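Endo-beta-1,4-glucanase (Bacillus licheniformis, PDB 2JEN) hydrolyses the beta-1,4-linked glucan backbone of xyloglucan, a plant cell-wall polysaccharide, as a family 12 glycoside hydrolase. Local coordinates at residues S94-T99 / D137-N142; D149-D154 / G193-N198; V184-I189 / N198-I203. The protein carries 1 engineered substitution. One frame throughout, in Å; residues are numbered along the deposited sequence. Where two conformers were deposited one is given.

Contact 1: S94-T99 / D137-N142; sequences SGWHWT and DIWLHN. With GLC (alpha-D-glucopyranose), chain B; GLC (alpha-D-glucopyranose), chain C; BGC (beta-D-glucopyranose), chain D; BGC (beta-D-glucopyranose), chain E.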
loop_
_atom_site.group_PDB
_atom_site.type_symbol
_atom_site.label_atom_id
_atom_site.label_comp_id
_atom_site.label_asym_id
_atom_site.label_seq_id
_atom_site.Cartn_x
_atom_site.Cartn_y
_atom_site.Cartn_z
ATOM N N SER A 94 -18.506 -21.387 -9.799
ATOM C CA SER A 94 -18.798 -22.186 -10.989
ATOM C C SER A 94 -20.192 -21.927 -11.479
ATOM O O SER A 94 -21.118 -22.000 -10.689
ATOM C CB SER A 94 -18.636 -23.666 -10.639
ATOM O OG SER A 94 -18.676 -24.416 -11.845
ATOM N N GLY A 95 -20.349 -21.622 -12.753
ATOM C CA GLY A 95 -21.637 -21.308 -13.317
ATOM C C GLY A 95 -21.872 -19.844 -13.459
ATOM O O GLY A 95 -21.019 -19.101 -13.961
ATOM N N TRP A 96 -23.059 -19.426 -13.045
ATOM C CA TRP A 96 -23.531 -18.059 -13.196
ATOM C C TRP A 96 -23.263 -17.209 -11.934
ATOM O O TRP A 96 -23.303 -17.707 -10.818
ATOM C CB TRP A 96 -25.044 -18.101 -13.507
ATOM C CG TRP A 96 -25.800 -16.824 -13.450
ATOM C CD1 TRP A 96 -26.123 -16.023 -14.488
ATOM C CD2 TRP A 96 -26.424 -16.247 -12.287
ATOM N NE1 TRP A 96 -26.857 -14.957 -14.063
ATOM C CE2 TRP A 96 -27.059 -15.061 -12.708
ATOM C CE3 TRP A 96 -26.458 -16.587 -10.932
ATOM C CZ2 TRP A 96 -27.777 -14.249 -11.835
ATOM C CZ3 TRP A 96 -27.115 -15.767 -10.052
ATOM C CH2 TRP A 96 -27.772 -14.612 -10.501
ATOM N N HIS A 97 -23.040 -15.902 -12.092
ATOM C CA HIS A 97 -23.108 -14.992 -10.947
ATOM C C HIS A 97 -23.398 -13.578 -11.433
ATOM O O HIS A 97 -22.499 -12.772 -11.641
ATOM C CB HIS A 97 -21.838 -14.997 -10.100
ATOM C CG HIS A 97 -22.016 -14.238 -8.825
ATOM N ND1 HIS A 97 -22.396 -14.859 -7.656
ATOM C CD2 HIS A 97 -21.990 -12.908 -8.569
ATOM C CE1 HIS A 97 -22.568 -13.931 -6.726
ATOM N NE2 HIS A 97 -22.330 -12.737 -7.254
ATOM N N TRP A 98 -24.672 -13.290 -11.680
ATOM C CA TRP A 98 -25.087 -12.027 -12.293
ATOM C C TRP A 98 -24.197 -11.723 -13.499
ATOM O O TRP A 98 -23.694 -10.618 -13.679
ATOM C CB TRP A 98 -25.097 -10.906 -11.259
ATOM C CG TRP A 98 -26.318 -10.961 -10.361
ATOM C CD1 TRP A 98 -27.496 -10.305 -10.574
ATOM C CD2 TRP A 98 -26.488 -11.695 -9.148
ATOM N NE1 TRP A 98 -28.371 -10.573 -9.562
ATOM C CE2 TRP A 98 -27.790 -11.434 -8.678
ATOM C CE3 TRP A 98 -25.683 -12.561 -8.422
ATOM C CZ2 TRP A 98 -28.283 -11.992 -7.517
ATOM C CZ3 TRP A 98 -26.188 -13.128 -7.284
ATOM C CH2 TRP A 98 -27.479 -12.842 -6.848
ATOM N N THR A 99 -24.041 -12.736 -14.329
ATOM C CA THR A 99 -23.271 -12.686 -15.547
ATOM C C THR A 99 -24.181 -13.026 -16.721
ATOM O O THR A 99 -25.247 -13.583 -16.565
ATOM C CB THR A 99 -22.093 -13.697 -15.505
ATOM O OG1 THR A 99 -22.533 -14.978 -15.043
ATOM C CG2 THR A 99 -20.963 -13.194 -14.620
ATOM N N ASP A 137 -22.640 -21.536 -1.669
ATOM C CA ASP A 137 -23.822 -20.752 -2.073
ATOM C C ASP A 137 -24.244 -21.252 -3.430
ATOM O O ASP A 137 -23.456 -21.210 -4.395
ATOM C CB ASP A 137 -23.501 -19.255 -2.119
ATOM C CG ASP A 137 -24.696 -18.348 -1.960
ATOM O OD1 ASP A 137 -25.713 -18.708 -1.338
ATOM O OD2 ASP A 137 -24.612 -17.206 -2.393
ATOM N N ILE A 138 -25.434 -21.853 -3.487
ATOM C CA ILE A 138 -25.958 -22.470 -4.687
ATOM C C ILE A 138 -27.170 -21.669 -5.132
ATOM O O ILE A 138 -28.093 -21.450 -4.351
ATOM C CB ILE A 138 -26.348 -23.930 -4.400
ATOM C CG1 ILE A 138 -25.152 -24.760 -3.905
ATOM C CG2 ILE A 138 -27.008 -24.586 -5.620
ATOM C CD1 ILE A 138 -25.272 -25.325 -2.542
ATOM N N TRP A 139 -27.153 -21.176 -6.371
ATOM C CA TRP A 139 -28.200 -20.331 -6.902
ATOM C C TRP A 139 -29.076 -21.111 -7.855
ATOM O O TRP A 139 -28.568 -21.891 -8.666
ATOM C CB TRP A 139 -27.618 -19.144 -7.645
ATOM C CG TRP A 139 -26.923 -18.165 -6.795
ATOM C CD1 TRP A 139 -25.573 -17.882 -6.773
ATOM C CD2 TRP A 139 -27.542 -17.279 -5.858
ATOM N NE1 TRP A 139 -25.335 -16.882 -5.861
ATOM C CE2 TRP A 139 -26.535 -16.491 -5.294
ATOM C CE3 TRP A 139 -28.858 -17.071 -5.446
ATOM C CZ2 TRP A 139 -26.803 -15.526 -4.363
ATOM C CZ3 TRP A 139 -29.115 -16.100 -4.530
ATOM C CH2 TRP A 139 -28.108 -15.329 -3.993
ATOM N N LEU A 140 -30.391 -20.878 -7.754
ATOM C CA LEU A 140 -31.359 -21.486 -8.656
ATOM C C LEU A 140 -32.236 -20.417 -9.285
ATOM O O LEU A 140 -32.479 -19.358 -8.709
ATOM C CB LEU A 140 -32.226 -22.519 -7.912
ATOM C CG LEU A 140 -31.474 -23.667 -7.247
ATOM C CD1 LEU A 140 -31.107 -23.418 -5.801
ATOM C CD2 LEU A 140 -32.273 -24.981 -7.413
ATOM N N HIS A 141 -32.689 -20.727 -10.501
ATOM C CA HIS A 141 -33.586 -19.881 -11.282
ATOM C C HIS A 141 -34.679 -20.739 -11.895
ATOM O O HIS A 141 -34.537 -21.952 -12.014
ATOM C CB HIS A 141 -32.843 -19.207 -12.435
ATOM C CG HIS A 141 -31.868 -18.135 -12.035
ATOM N ND1 HIS A 141 -30.551 -18.402 -11.681
ATOM C CD2 HIS A 141 -31.999 -16.791 -12.048
ATOM C CE1 HIS A 141 -29.945 -17.239 -11.444
ATOM N NE2 HIS A 141 -30.799 -16.253 -11.672
ATOM N N ASN A 142 -35.736 -20.082 -12.368
ATOM C CA ASN A 142 -36.680 -20.766 -13.259
ATOM C C ASN A 142 -36.142 -20.911 -14.689
ATOM O O ASN A 142 -36.470 -21.891 -15.438
ATOM C CB ASN A 142 -38.007 -20.019 -13.329
ATOM C CG ASN A 142 -38.776 -20.140 -12.153
ATOM O OD1 ASN A 142 -38.916 -21.223 -11.602
ATOM N ND2 ASN A 142 -39.416 -19.036 -11.767
HETATM C C1 GLC B . -26.880 -15.602 0.954
HETATM C C2 GLC B . -27.674 -14.432 0.377
HETATM C C3 GLC B . -27.125 -14.107 -0.987
HETATM C C4 GLC B . -25.666 -13.690 -0.836
HETATM C C5 GLC B . -24.959 -14.899 -0.209
HETATM C C6 GLC B . -23.433 -14.771 -0.129
HETATM O O1 GLC B . -27.357 -16.025 2.201
HETATM O O2 GLC B . -29.049 -14.669 0.172
HETATM O O3 GLC B . -28.026 -13.140 -1.529
HETATM O O4 GLC B . -25.085 -13.443 -2.097
HETATM O O5 GLC B . -25.532 -15.155 1.066
HETATM O O6 GLC B . -23.040 -13.597 0.549
HETATM C C1 GLC C . -25.080 -12.075 -2.553
HETATM C C2 GLC C . -24.203 -12.077 -3.790
HETATM C C3 GLC C . -24.090 -10.688 -4.366
HETATM C C4 GLC C . -25.505 -10.170 -4.623
HETATM C C5 GLC C . -26.308 -10.201 -3.312
HETATM C C6 GLC C . -27.763 -9.808 -3.609
HETATM O O2 GLC C . -22.908 -12.629 -3.555
HETATM O O3 GLC C . -23.234 -10.729 -5.520
HETATM O O4 GLC C . -25.503 -8.851 -5.084
HETATM O O5 GLC C . -26.369 -11.538 -2.858
HETATM O O6 GLC C . -28.063 -8.540 -3.070
HETATM C C2 BGC D . -26.449 -7.570 -6.941
HETATM C C3 BGC D . -26.328 -7.456 -8.465
HETATM C C4 BGC D . -24.879 -7.411 -8.911
HETATM C C5 BGC D . -24.075 -8.549 -8.310
HETATM C C6 BGC D . -22.547 -8.455 -8.529
HETATM C C1 BGC D . -25.613 -8.740 -6.503
HETATM O O2 BGC D . -27.788 -7.811 -6.511
HETATM O O3 BGC D . -26.974 -6.275 -8.928
HETATM O O4 BGC D . -24.865 -7.614 -10.315
HETATM O O5 BGC D . -24.302 -8.565 -6.924
HETATM O O6 BGC D . -22.019 -7.158 -8.170
HETATM C C2 BGC E . -23.981 -7.152 -12.478
HETATM C C3 BGC E . -23.556 -6.051 -13.445
HETATM C C4 BGC E . -24.566 -4.912 -13.466
HETATM C C5 BGC E . -24.821 -4.425 -12.049
HETATM C C6 BGC E . -25.808 -3.253 -12.010
HETATM C C1 BGC E . -24.343 -6.549 -11.120
HETATM O O2 BGC E . -22.951 -8.134 -12.349
HETATM O O3 BGC E . -23.433 -6.569 -14.754
HETATM O O4 BGC E . -24.074 -3.868 -14.295
HETATM O O5 BGC E . -25.297 -5.509 -11.269
HETATM O O6 BGC E . -27.139 -3.729 -12.021
#
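With CG anti to the backbone N (chi1 169°), Trp-96 reaches toward Trp-139, whose own CG lies anti to its carbonyl carbon (chi1 -68°), and the two indoles meet in a T-shaped pair. The edge of the six-membered ring of Trp-96 points at the Trp-139 face, Trp-96 CZ3 standing 4.0 Å from Trp-139 CG. Trp-98 presses a second edge onto the same face, its CH2 lying 3.7 Å from Trp-139 CZ2. His-141 completes the cluster by turning its edge to a face of Trp-96, with CE1 3.5 Å from Trp-96 CZ3; the backbone N of Trp-98 lies over the opposite face. Trp-96 NE1 is hydrogen-bonded to Ser-147 O, and His-141 ND1 and NE2 to Ser-236 OG and Ser-150 O.

The cluster backs the sugar cleft. His-97 NE2 donates to O3 of glucose chain C at 2.8 Å, Trp-98 offers a face to the sugars of chains C and D, and Trp-139 CH2 comes edge-on within 3.3 Å of O3 of glucose chain B. Strand 234-244 runs between strands 91-95 and 131-141, pairing with both, and its Glu-239 is hydrogen-bonded to His-97 ND1 while touching the Trp-139 side chain.

Contact 2: D149-D154 / G193-N198; sequences DSAPTD and GGKGWN. With GLC (alpha-D-glucopyranose), chain B; XYS (alpha-D-xylopyranose), chain F.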
loop_
_atom_site.group_PDB
_atom_site.type_symbol
_atom_site.label_atom_id
_atom_site.label_comp_id
_atom_site.label_asym_id
_atom_site.label_seq_id
_atom_site.Cartn_x
_atom_site.Cartn_y
_atom_site.Cartn_z
ATOM N N ASP A 149 -28.970 -9.601 -15.136
ATOM C CA ASP A 149 -30.027 -9.030 -14.299
ATOM C C ASP A 149 -31.093 -10.049 -13.935
ATOM O O ASP A 149 -32.210 -9.680 -13.574
ATOM C CB ASP A 149 -30.667 -7.830 -15.019
ATOM C CG ASP A 149 -31.184 -8.164 -16.386
ATOM O OD1 ASP A 149 -31.018 -9.311 -16.871
ATOM O OD2 ASP A 149 -31.827 -7.241 -17.001
ATOM N N SER A 150 -30.786 -11.338 -14.011
ATOM C CA SER A 150 -31.778 -12.347 -13.673
ATOM C C SER A 150 -31.752 -12.647 -12.191
ATOM O O SER A 150 -30.865 -13.337 -11.714
ATOM C CB SER A 150 -31.536 -13.642 -14.449
ATOM O OG SER A 150 -31.533 -13.455 -15.863
ATOM N N ALA A 151 -32.763 -12.177 -11.445
ATOM C CA ALA A 151 -32.804 -12.438 -10.008
ATOM C C ALA A 151 -33.077 -13.907 -9.769
ATOM O O ALA A 151 -33.993 -14.469 -10.363
ATOM C CB ALA A 151 -33.923 -11.597 -9.314
ATOM N N PRO A 152 -32.275 -14.568 -8.923
ATOM C CA PRO A 152 -32.559 -15.957 -8.563
ATOM C C PRO A 152 -33.905 -16.127 -7.886
ATOM O O PRO A 152 -34.460 -15.172 -7.321
ATOM C CB PRO A 152 -31.432 -16.307 -7.593
ATOM C CG PRO A 152 -30.340 -15.391 -7.952
ATOM C CD PRO A 152 -31.012 -14.106 -8.320
ATOM N N THR A 153 -34.374 -17.364 -7.907
ATOM C CA THR A 153 -35.564 -17.725 -7.155
ATOM C C THR A 153 -35.254 -18.327 -5.783
ATOM O O THR A 153 -36.069 -18.247 -4.849
ATOM C CB THR A 153 -36.440 -18.725 -7.950
ATOM O OG1 THR A 153 -35.649 -19.858 -8.284
ATOM C CG2 THR A 153 -36.964 -18.081 -9.215
ATOM N N ASP A 154 -34.092 -18.947 -5.640
ATOM C CA ASP A 154 -33.709 -19.633 -4.435
ATOM C C ASP A 154 -32.192 -19.650 -4.303
ATOM O O ASP A 154 -31.468 -19.683 -5.296
ATOM C CB ASP A 154 -34.142 -21.111 -4.468
ATOM C CG ASP A 154 -35.622 -21.314 -4.747
ATOM O OD1 ASP A 154 -36.006 -21.325 -5.927
ATOM O OD2 ASP A 154 -36.403 -21.456 -3.776
ATOM N N GLY A 193 -38.394 -4.578 -5.365
ATOM C CA GLY A 193 -39.125 -4.605 -6.609
ATOM C C GLY A 193 -39.864 -5.887 -6.916
ATOM O O GLY A 193 -40.276 -6.115 -8.052
ATOM N N GLY A 194 -40.059 -6.730 -5.905
ATOM C CA GLY A 194 -40.583 -8.079 -6.113
ATOM C C GLY A 194 -39.528 -9.130 -6.333
ATOM O O GLY A 194 -39.827 -10.329 -6.315
ATOM N N LYS A 195 -38.289 -8.698 -6.594
ATOM C CA LYS A 195 -37.179 -9.616 -6.683
ATOM C C LYS A 195 -36.850 -10.127 -5.291
ATOM O O LYS A 195 -36.891 -9.386 -4.306
ATOM C CB LYS A 195 -35.947 -8.936 -7.247
ATOM C CG LYS A 195 -36.148 -8.396 -8.637
ATOM C CD LYS A 195 -34.886 -7.707 -9.185
ATOM C CE LYS A 195 -34.119 -6.800 -8.207
ATOM N NZ LYS A 195 -34.796 -5.536 -7.786
ATOM N N GLY A 196 -36.481 -11.388 -5.211
ATOM C CA GLY A 196 -36.146 -11.962 -3.918
ATOM C C GLY A 196 -36.202 -13.448 -4.013
ATOM O O GLY A 196 -36.863 -14.009 -4.875
ATOM N N TRP A 197 -35.495 -14.090 -3.105
ATOM C CA TRP A 197 -35.326 -15.525 -3.161
ATOM C C TRP A 197 -35.496 -16.177 -1.802
ATOM O O TRP A 197 -35.133 -15.630 -0.783
ATOM C CB TRP A 197 -33.968 -15.900 -3.767
ATOM C CG TRP A 197 -32.811 -15.069 -3.280
ATOM C CD1 TRP A 197 -31.985 -15.300 -2.214
ATOM C CD2 TRP A 197 -32.336 -13.881 -3.896
ATOM N NE1 TRP A 197 -31.061 -14.300 -2.122
ATOM C CE2 TRP A 197 -31.266 -13.410 -3.136
ATOM C CE3 TRP A 197 -32.760 -13.137 -4.988
ATOM C CZ2 TRP A 197 -30.582 -12.225 -3.455
ATOM C CZ3 TRP A 197 -32.081 -11.969 -5.321
ATOM C CH2 TRP A 197 -31.003 -11.528 -4.544
ATOM N N ASN A 198 -36.020 -17.398 -1.814
ATOM C CA ASN A 198 -35.904 -18.241 -0.638
ATOM C C ASN A 198 -34.445 -18.475 -0.333
ATOM O O ASN A 198 -33.631 -18.577 -1.260
ATOM C CB ASN A 198 -36.600 -19.551 -0.897
ATOM C CG ASN A 198 -38.047 -19.349 -1.285
ATOM O OD1 ASN A 198 -38.800 -18.761 -0.505
ATOM N ND2 ASN A 198 -38.415 -19.727 -2.507
HETATM C C1 GLC B . -26.880 -15.602 0.954
HETATM C C2 GLC B . -27.674 -14.432 0.377
HETATM C C3 GLC B . -27.125 -14.107 -0.987
HETATM C C4 GLC B . -25.666 -13.690 -0.836
HETATM C C5 GLC B . -24.959 -14.899 -0.209
HETATM C C6 GLC B . -23.433 -14.771 -0.129
HETATM O O1 GLC B . -27.357 -16.025 2.201
HETATM O O2 GLC B . -29.049 -14.669 0.172
HETATM O O3 GLC B . -28.026 -13.140 -1.529
HETATM O O4 GLC B . -25.085 -13.443 -2.097
HETATM O O5 GLC B . -25.532 -15.155 1.066
HETATM O O6 GLC B . -23.040 -13.597 0.549
HETATM C C1 XYS F . -29.485 -8.212 -3.146
HETATM C C2 XYS F . -29.605 -6.732 -3.087
HETATM C C3 XYS F . -29.081 -6.280 -1.734
HETATM C C4 XYS F . -29.861 -6.940 -0.608
HETATM C C5 XYS F . -29.833 -8.451 -0.810
HETATM O O2 XYS F . -28.773 -6.160 -4.077
HETATM O O3 XYS F . -29.134 -4.865 -1.655
HETATM O O4 XYS F . -29.224 -6.596 0.601
HETATM O O5 XYS F . -30.240 -8.735 -2.146
HETATM O O HOH W 1 -36.324 -13.154 -7.661
HETATM O O HOH W 2 -38.443 -16.945 -5.417
#
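Trp-197 leans on the backbone of Thr-153, its CB 3.3 Å from the Thr-153 carbonyl O. CG sits in the crowded position between the backbone N and the carbonyl carbon (chi1 43°), and beyond it the indole lies alongside Pro-152, pointing the same way. CE3 is 3.5 Å from Pro-152 O, near the ring plane, and CZ3 meets Pro-152 CD at 3.8 Å. Farther round, CH2 approaches the xylose O5, CZ2 lies between that atom and O3 of glucose chain B, 3.3 Å from the latter, and NE1 donates in the ring plane to O2 of glucose chain B (3.1 Å, 163°) and weakly to O3. An alanine here would probably leave that glucose without its indole donor and open a gap beside Pro-152 and Trp-139, the latter an edge-to-face partner of the ring.

The backbones run parallel, Asp-154 bridging Asn-198, where strands 154-163 and 195-204 join in the mixed sheet of this jelly-roll fold; Thr-153 and Asp-154 form a classic beta bulge opposite Leu-140. Asn-198 N donates to Thr-153 O. One water accepts from Gly-196 N and donates to Pro-152 O.

Asp-154 and Asn-198 lie side by side. Asn-198 ND2 donates a nearly straight hydrogen bond to Asp-154 OD2 (2.9 Å), from above the carboxylate plane, while Asp-154 OD1 accepts from Thr-153 OG1 and forms a salt bridge with Lys-233.

Contact 3: V184-I189 / N198-I203; sequences VYKGYI and NVFSFI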
loop_
_atom_site.group_PDB
_atom_site.type_symbol
_atom_site.label_atom_id
_atom_site.label_comp_id
_atom_site.label_asym_id
_atom_site.label_seq_id
_atom_site.Cartn_x
_atom_site.Cartn_y
_atom_site.Cartn_z
ATOM N N VAL A 184 -30.865 -26.826 9.858
ATOM C CA VAL A 184 -31.549 -26.323 8.679
ATOM C C VAL A 184 -32.339 -25.073 9.033
ATOM O O VAL A 184 -33.034 -25.054 10.053
ATOM C CB VAL A 184 -32.520 -27.363 8.092
ATOM C CG1 VAL A 184 -33.273 -26.821 6.886
ATOM C CG2 VAL A 184 -31.815 -28.685 7.822
ATOM N N TYR A 185 -32.199 -24.031 8.227
ATOM C CA TYR A 185 -32.897 -22.767 8.361
ATOM C C TYR A 185 -33.595 -22.395 7.069
ATOM O O TYR A 185 -33.114 -22.711 5.961
ATOM C CB TYR A 185 -31.921 -21.652 8.711
ATOM C CG TYR A 185 -31.229 -21.877 10.029
ATOM C CD1 TYR A 185 -30.181 -22.770 10.143
ATOM C CD2 TYR A 185 -31.578 -21.142 11.162
ATOM C CE1 TYR A 185 -29.538 -22.976 11.352
ATOM C CE2 TYR A 185 -30.919 -21.351 12.382
ATOM C CZ TYR A 185 -29.931 -22.273 12.449
ATOM O OH TYR A 185 -29.257 -22.481 13.665
ATOM N N LYS A 186 -34.718 -21.695 7.182
ATOM C CA LYS A 186 -35.504 -21.257 6.024
ATOM C C LYS A 186 -35.878 -19.793 6.207
ATOM O O LYS A 186 -36.477 -19.421 7.208
ATOM C CB LYS A 186 -36.755 -22.126 5.861
ATOM C CG LYS A 186 -37.634 -21.726 4.682
ATOM C CD LYS A 186 -38.839 -22.642 4.566
ATOM C CE LYS A 186 -39.672 -22.427 3.316
ATOM N NZ LYS A 186 -40.296 -21.074 3.196
ATOM N N GLY A 187 -35.530 -18.974 5.228
ATOM C CA GLY A 187 -35.889 -17.582 5.181
ATOM C C GLY A 187 -36.151 -17.116 3.778
ATOM O O GLY A 187 -36.186 -17.903 2.846
ATOM N N TYR A 188 -36.279 -15.790 3.656
ATOM C CA TYR A 188 -36.554 -15.135 2.379
ATOM C C TYR A 188 -35.781 -13.843 2.331
ATOM O O TYR A 188 -35.815 -13.069 3.285
ATOM C CB TYR A 188 -38.037 -14.855 2.217
ATOM C CG TYR A 188 -38.404 -14.120 0.948
ATOM C CD1 TYR A 188 -38.616 -12.746 0.942
ATOM C CD2 TYR A 188 -38.470 -14.776 -0.246
ATOM C CE1 TYR A 188 -38.939 -12.071 -0.223
ATOM C CE2 TYR A 188 -38.774 -14.110 -1.426
ATOM C CZ TYR A 188 -39.010 -12.749 -1.407
ATOM O OH TYR A 188 -39.316 -12.071 -2.580
ATOM N N ILE A 189 -35.042 -13.643 1.242
ATOM C CA ILE A 189 -34.257 -12.419 1.027
ATOM C C ILE A 189 -35.025 -11.536 0.053
ATOM O O ILE A 189 -35.218 -11.881 -1.107
ATOM C CB ILE A 189 -32.860 -12.767 0.442
ATOM C CG1 ILE A 189 -32.149 -13.789 1.324
ATOM C CG2 ILE A 189 -32.067 -11.460 0.241
ATOM C CD1 ILE A 189 -31.883 -13.321 2.719
ATOM N N ASN A 198 -36.020 -17.398 -1.814
ATOM C CA ASN A 198 -35.904 -18.241 -0.638
ATOM C C ASN A 198 -34.445 -18.475 -0.333
ATOM O O ASN A 198 -33.631 -18.577 -1.260
ATOM C CB ASN A 198 -36.600 -19.551 -0.897
ATOM C CG ASN A 198 -38.047 -19.349 -1.285
ATOM O OD1 ASN A 198 -38.800 -18.761 -0.505
ATOM N ND2 ASN A 198 -38.415 -19.727 -2.507
ATOM N N VAL A 199 -34.118 -18.638 0.958
ATOM C CA VAL A 199 -32.775 -19.035 1.342
ATOM C C VAL A 199 -32.897 -20.188 2.340
ATOM O O VAL A 199 -33.525 -20.071 3.401
ATOM C CB VAL A 199 -31.929 -17.839 1.866
ATOM C CG1 VAL A 199 -32.594 -17.078 3.012
ATOM C CG2 VAL A 199 -30.495 -18.330 2.198
ATOM N N PHE A 200 -32.269 -21.292 1.978
ATOM C CA PHE A 200 -32.230 -22.484 2.756
ATOM C C PHE A 200 -30.789 -22.728 3.178
ATOM O O PHE A 200 -29.923 -22.903 2.295
ATOM C CB PHE A 200 -32.709 -23.689 1.949
ATOM C CG PHE A 200 -34.055 -23.495 1.301
ATOM C CD1 PHE A 200 -35.210 -23.711 2.010
ATOM C CD2 PHE A 200 -34.152 -23.147 -0.033
ATOM C CE1 PHE A 200 -36.437 -23.540 1.394
ATOM C CE2 PHE A 200 -35.372 -23.012 -0.659
ATOM C CZ PHE A 200 -36.536 -23.220 0.070
ATOM N N SER A 201 -30.536 -22.665 4.468
ATOM C CA SER A 201 -29.158 -22.794 4.992
ATOM C C SER A 201 -29.015 -24.053 5.797
ATOM O O SER A 201 -29.848 -24.351 6.645
ATOM C CB SER A 201 -28.758 -21.597 5.866
ATOM O OG SER A 201 -28.920 -20.370 5.150
ATOM N N PHE A 202 -27.943 -24.774 5.531
ATOM C CA PHE A 202 -27.534 -25.982 6.225
ATOM C C PHE A 202 -26.216 -25.694 6.940
ATOM O O PHE A 202 -25.217 -25.436 6.282
ATOM C CB PHE A 202 -27.311 -27.111 5.212
ATOM C CG PHE A 202 -28.541 -27.517 4.471
ATOM C CD1 PHE A 202 -28.995 -26.781 3.377
ATOM C CD2 PHE A 202 -29.303 -28.618 4.885
ATOM C CE1 PHE A 202 -30.164 -27.128 2.708
ATOM C CE2 PHE A 202 -30.453 -28.974 4.187
ATOM C CZ PHE A 202 -30.901 -28.252 3.128
ATOM N N ILE A 203 -26.249 -25.655 8.269
ATOM C CA ILE A 203 -25.071 -25.295 9.067
ATOM C C ILE A 203 -24.537 -26.517 9.775
ATOM O O ILE A 203 -25.221 -27.123 10.608
ATOM C CB ILE A 203 -25.354 -24.142 10.059
ATOM C CG1 ILE A 203 -25.685 -22.876 9.269
ATOM C CG2 ILE A 203 -24.139 -23.910 11.039
ATOM C CD1 ILE A 203 -25.976 -21.673 10.101
HETATM O O HOH W 3 -38.383 -19.449 2.143
#
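Asn-198 faces Tyr-188 in a non-hydrogen-bonded pair, its OD1 4.0 Å from Tyr-188 CD2 and the amide plane turned 63° from the ring. The same OD1 accepts from a water that also donates to Gly-187 O and accepts from Lys-186 NZ, tying the amide to the facing strand, while ND2 is held by Asp-154.

Val-199 and Gly-187 then form a hydrogen-bonded pair with two backbone hydrogen bonds; Val-199 N to Gly-187 O is 2.9 Å. Val-199 CG1, set between its own backbone N and carbonyl carbon (chi1 54°), lies against the Gly-187 backbone and 3.7 Å from Ile-189 CG1. Both Val-199 and Ile-189 line the glycan pocket.

Phe-200 points to the other face, where the aliphatic chain of Lys-186 runs beside its ring, Lys-186 CE 3.9 Å from Phe-200 CE1; the ammonium end makes a cation-pi contact with Trp-228. Strands 180-192 and 195-204 form a beta hairpin, presenting Val-199 and Ile-189 to the glycan and packing Phe-200 and Phe-202 on helix 215-225.

Ser-201 and Tyr-185 are again a hydrogen-bonded pair, with backbone hydrogen bonds from N to O in each direction, and Ser-201 O also lies at the edge of the tyrosine ring. Phe-202 lies beside Val-184, Phe-202 CD2 3.9 Å from Val-184 CG2, and its ring meets Phe-218 of the helix edge-to-face. Ile-203 CD1 stands 4.0 Å from Tyr-185 CE1, an uncertain contact because a second conformer of the isoleucine was modelled.

Overall arrangement
The three contacts follow one another across the mixed sheet, with contact 2 in the middle. Its centre lies about 11 Å from that of contact 1 and about 14 Å from that of contact 3, whereas contacts 1 and 3, their centres about 16 Å apart, do not touch. Leu-140 O meets Thr-153 N at 2.9 Å, a probable hydrogen bond joining contacts 1 and 2, and Trp-139 CE3 packs on Pro-152 CG. Toward contact 3 the links are the shared Asn-198 and a probable hydrogen bond of 2.8 Å from Ile-189 N to Trp-197 O. All three supply residues to the glycan pocket: contacts 1 and 2 both touch glucose chain B, while contact 3 adds Ile-189 and Val-199.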